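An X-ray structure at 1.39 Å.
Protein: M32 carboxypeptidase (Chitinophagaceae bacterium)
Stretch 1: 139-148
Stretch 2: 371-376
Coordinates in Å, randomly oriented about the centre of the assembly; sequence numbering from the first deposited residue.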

# COMPACT_ATOMS: atom_id res chain seq x y z
N MET A 139 10.05 -13.67 17.25
CA MET A 139 10.07 -12.54 16.32
C MET A 139 10.06 -11.21 17.06
O MET A 139 10.84 -10.31 16.75
CB MET A 139 8.87 -12.63 15.37
CG MET A 139 8.80 -11.49 14.35
SD MET A 139 10.22 -11.48 13.23
CE MET A 139 9.83 -12.89 12.20
N VAL A 140 9.17 -11.07 18.04
CA VAL A 140 9.04 -9.81 18.76
C VAL A 140 10.32 -9.49 19.53
O VAL A 140 10.77 -8.34 19.57
CB VAL A 140 7.79 -9.84 19.68
CG1 VAL A 140 7.80 -8.66 20.66
CG2 VAL A 140 6.53 -9.81 18.83
N GLU A 141 10.91 -10.50 20.19
CA GLU A 141 12.18 -10.29 20.88
C GLU A 141 13.24 -9.76 19.93
O GLU A 141 13.95 -8.78 20.23
CB GLU A 141 12.66 -11.60 21.51
CG GLU A 141 11.74 -12.20 22.56
CD GLU A 141 12.40 -13.33 23.34
OE1 GLU A 141 13.51 -13.76 22.94
OE2 GLU A 141 11.81 -13.78 24.34
N LEU A 142 13.35 -10.39 18.75
CA LEU A 142 14.37 -9.95 17.80
C LEU A 142 14.07 -8.54 17.28
O LEU A 142 14.99 -7.74 17.05
CB LEU A 142 14.51 -10.97 16.67
CG LEU A 142 15.20 -12.27 17.10
CD1 LEU A 142 15.18 -13.32 15.99
CD2 LEU A 142 16.62 -11.98 17.53
N LYS A 143 12.79 -8.21 17.14
CA LYS A 143 12.43 -6.88 16.64
C LYS A 143 12.79 -5.80 17.65
O LYS A 143 13.21 -4.70 17.28
CB LYS A 143 10.94 -6.84 16.30
CG LYS A 143 10.60 -7.53 15.01
CD LYS A 143 10.99 -6.66 13.82
CE LYS A 143 11.41 -7.49 12.63
NZ LYS A 143 11.58 -6.56 11.47
N ARG A 144 12.65 -6.10 18.95
CA ARG A 144 13.08 -5.14 19.96
C ARG A 144 14.59 -4.94 19.92
O ARG A 144 15.09 -3.80 19.96
CB ARG A 144 12.57 -5.55 21.34
CG ARG A 144 11.06 -5.85 21.33
CD ARG A 144 10.55 -6.22 22.71
NE ARG A 144 10.86 -5.19 23.68
CZ ARG A 144 10.77 -5.35 24.99
NH1 ARG A 144 10.36 -6.51 25.49
NH2 ARG A 144 11.08 -4.35 25.80
N LYS A 145 15.35 -6.05 19.80
CA LYS A 145 16.79 -5.92 19.57
C LYS A 145 17.08 -5.03 18.36
O LYS A 145 17.96 -4.16 18.40
CB LYS A 145 17.43 -7.30 19.39
CG LYS A 145 17.84 -7.99 20.67
CD LYS A 145 19.14 -7.41 21.22
CE LYS A 145 19.55 -8.08 22.54
NZ LYS A 145 19.58 -9.56 22.44
N GLU A 146 16.31 -5.22 17.29
CA GLU A 146 16.50 -4.42 16.08
C GLU A 146 16.24 -2.94 16.34
O GLU A 146 16.93 -2.08 15.78
CB GLU A 146 15.58 -4.94 14.98
CG GLU A 146 15.87 -4.37 13.60
CD GLU A 146 15.02 -5.00 12.53
OE1 GLU A 146 14.03 -5.68 12.87
OE2 GLU A 146 15.36 -4.82 11.34
N THR A 147 15.24 -2.62 17.17
CA THR A 147 15.04 -1.21 17.50
C THR A 147 16.28 -0.62 18.16
O THR A 147 16.67 0.52 17.88
CB THR A 147 13.80 -0.98 18.38
OG1 THR A 147 14.06 -1.38 19.74
CG2 THR A 147 12.58 -1.70 17.85
N THR A 148 16.91 -1.39 19.06
CA THR A 148 18.12 -0.85 19.68
C THR A 148 19.27 -0.72 18.67
O THR A 148 20.09 0.20 18.78
CB THR A 148 18.53 -1.63 20.93
OG1 THR A 148 18.69 -3.02 20.61
CG2 THR A 148 17.47 -1.49 22.01
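Stretch 2 (371-376) GLIDGS

The end of a helix often packs against a neighbouring helix through two surfaces at once, its apolar side chains and the carbonyl groups its last turn leaves without helical partners; the contact between 371-376 and 139-148 in this M32 carboxypeptidase is a compact example. Stretch 1 is helical throughout, the middle of a longer helix. Stretch 2 begins with the last turn of another helix, from Gly371 to Asp374, and Gly375 then leaves it with phi/psi of 95/-2. The backbones come nearest where the CA of Ile373 lies 5.7 Å from the CA of Arg144. Together the two stretches bury 322 Å².

The apolar contacts follow one side of the long helix, where Val140, Lys143 and Thr147 direct their CA-to-CB bonds toward stretch 2. Ile373 reaches two of them: its CD1 lies 3.8 Å from Lys143 CB, and its CG2 lies 3.7 Å from Thr147 CG2. One turn earlier, Val140 CG1 packs 4.3 Å from Leu372 CB; the same methyl also touches a carbonyl, CG1 lying 3.5 Å from Leu372 O.

The polar contacts gather around Arg144. Its CA-to-CB bond points sideways, but the end of the side chain comes nearer, bringing NE to 3.3 Å from Ile373 O and NH2 to 3.8 Å from Asp374 O. One face of the guanidinium is covered by Gly375 CA, 4.0 Å from Arg144 NH1. Glycine suits this turn: a CB would be jammed against the preceding carbonyl and would lie only 3.1 Å from Arg144 NH2.

Each stretch also has side-chain bonds of its own. Asp374 OD1 accepts from Ser376 N at 2.7 Å and Ser376 OG at 2.8 Å, across the turn, while Lys143 NZ forms a salt bridge with Glu146 OE1 at 3.0 Å, its end leading away from the contact.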

# COMPACT_ATOMS: atom_id res chain seq x y z
N GLY A 371 2.57 -1.79 21.52
CA GLY A 371 2.72 -2.42 22.82
C GLY A 371 3.65 -3.61 22.78
O GLY A 371 4.37 -3.86 23.76
N LEU A 372 3.66 -4.34 21.67
CA LEU A 372 4.57 -5.48 21.58
C LEU A 372 6.01 -5.01 21.58
O LEU A 372 6.88 -5.64 22.21
CB LEU A 372 4.28 -6.29 20.31
CG LEU A 372 2.98 -7.11 20.29
CD1 LEU A 372 2.77 -7.71 18.92
CD2 LEU A 372 2.98 -8.20 21.36
N ILE A 373 6.28 -3.89 20.92
CA ILE A 373 7.65 -3.43 20.75
C ILE A 373 8.14 -2.65 21.97
O ILE A 373 9.34 -2.68 22.28
CB ILE A 373 7.78 -2.65 19.43
CG1 ILE A 373 7.41 -3.56 18.26
CG2 ILE A 373 9.19 -2.12 19.26
CD1 ILE A 373 8.27 -4.83 18.17
N ASP A 374 7.26 -1.96 22.69
CA ASP A 374 7.69 -1.29 23.91
C ASP A 374 7.70 -2.20 25.13
O ASP A 374 8.27 -1.82 26.16
CB ASP A 374 6.96 0.04 24.15
CG ASP A 374 5.49 -0.13 24.56
OD1 ASP A 374 5.08 -1.23 24.99
OD2 ASP A 374 4.74 0.86 24.46
N GLY A 375 7.11 -3.39 25.03
CA GLY A 375 7.07 -4.32 26.12
C GLY A 375 5.81 -4.27 26.97
O GLY A 375 5.68 -5.07 27.90
N SER A 376 4.88 -3.36 26.67
CA SER A 376 3.69 -3.21 27.50
C SER A 376 2.62 -4.24 27.17
O SER A 376 1.74 -4.48 28.00
CB SER A 376 3.13 -1.80 27.38
OG SER A 376 2.56 -1.58 26.10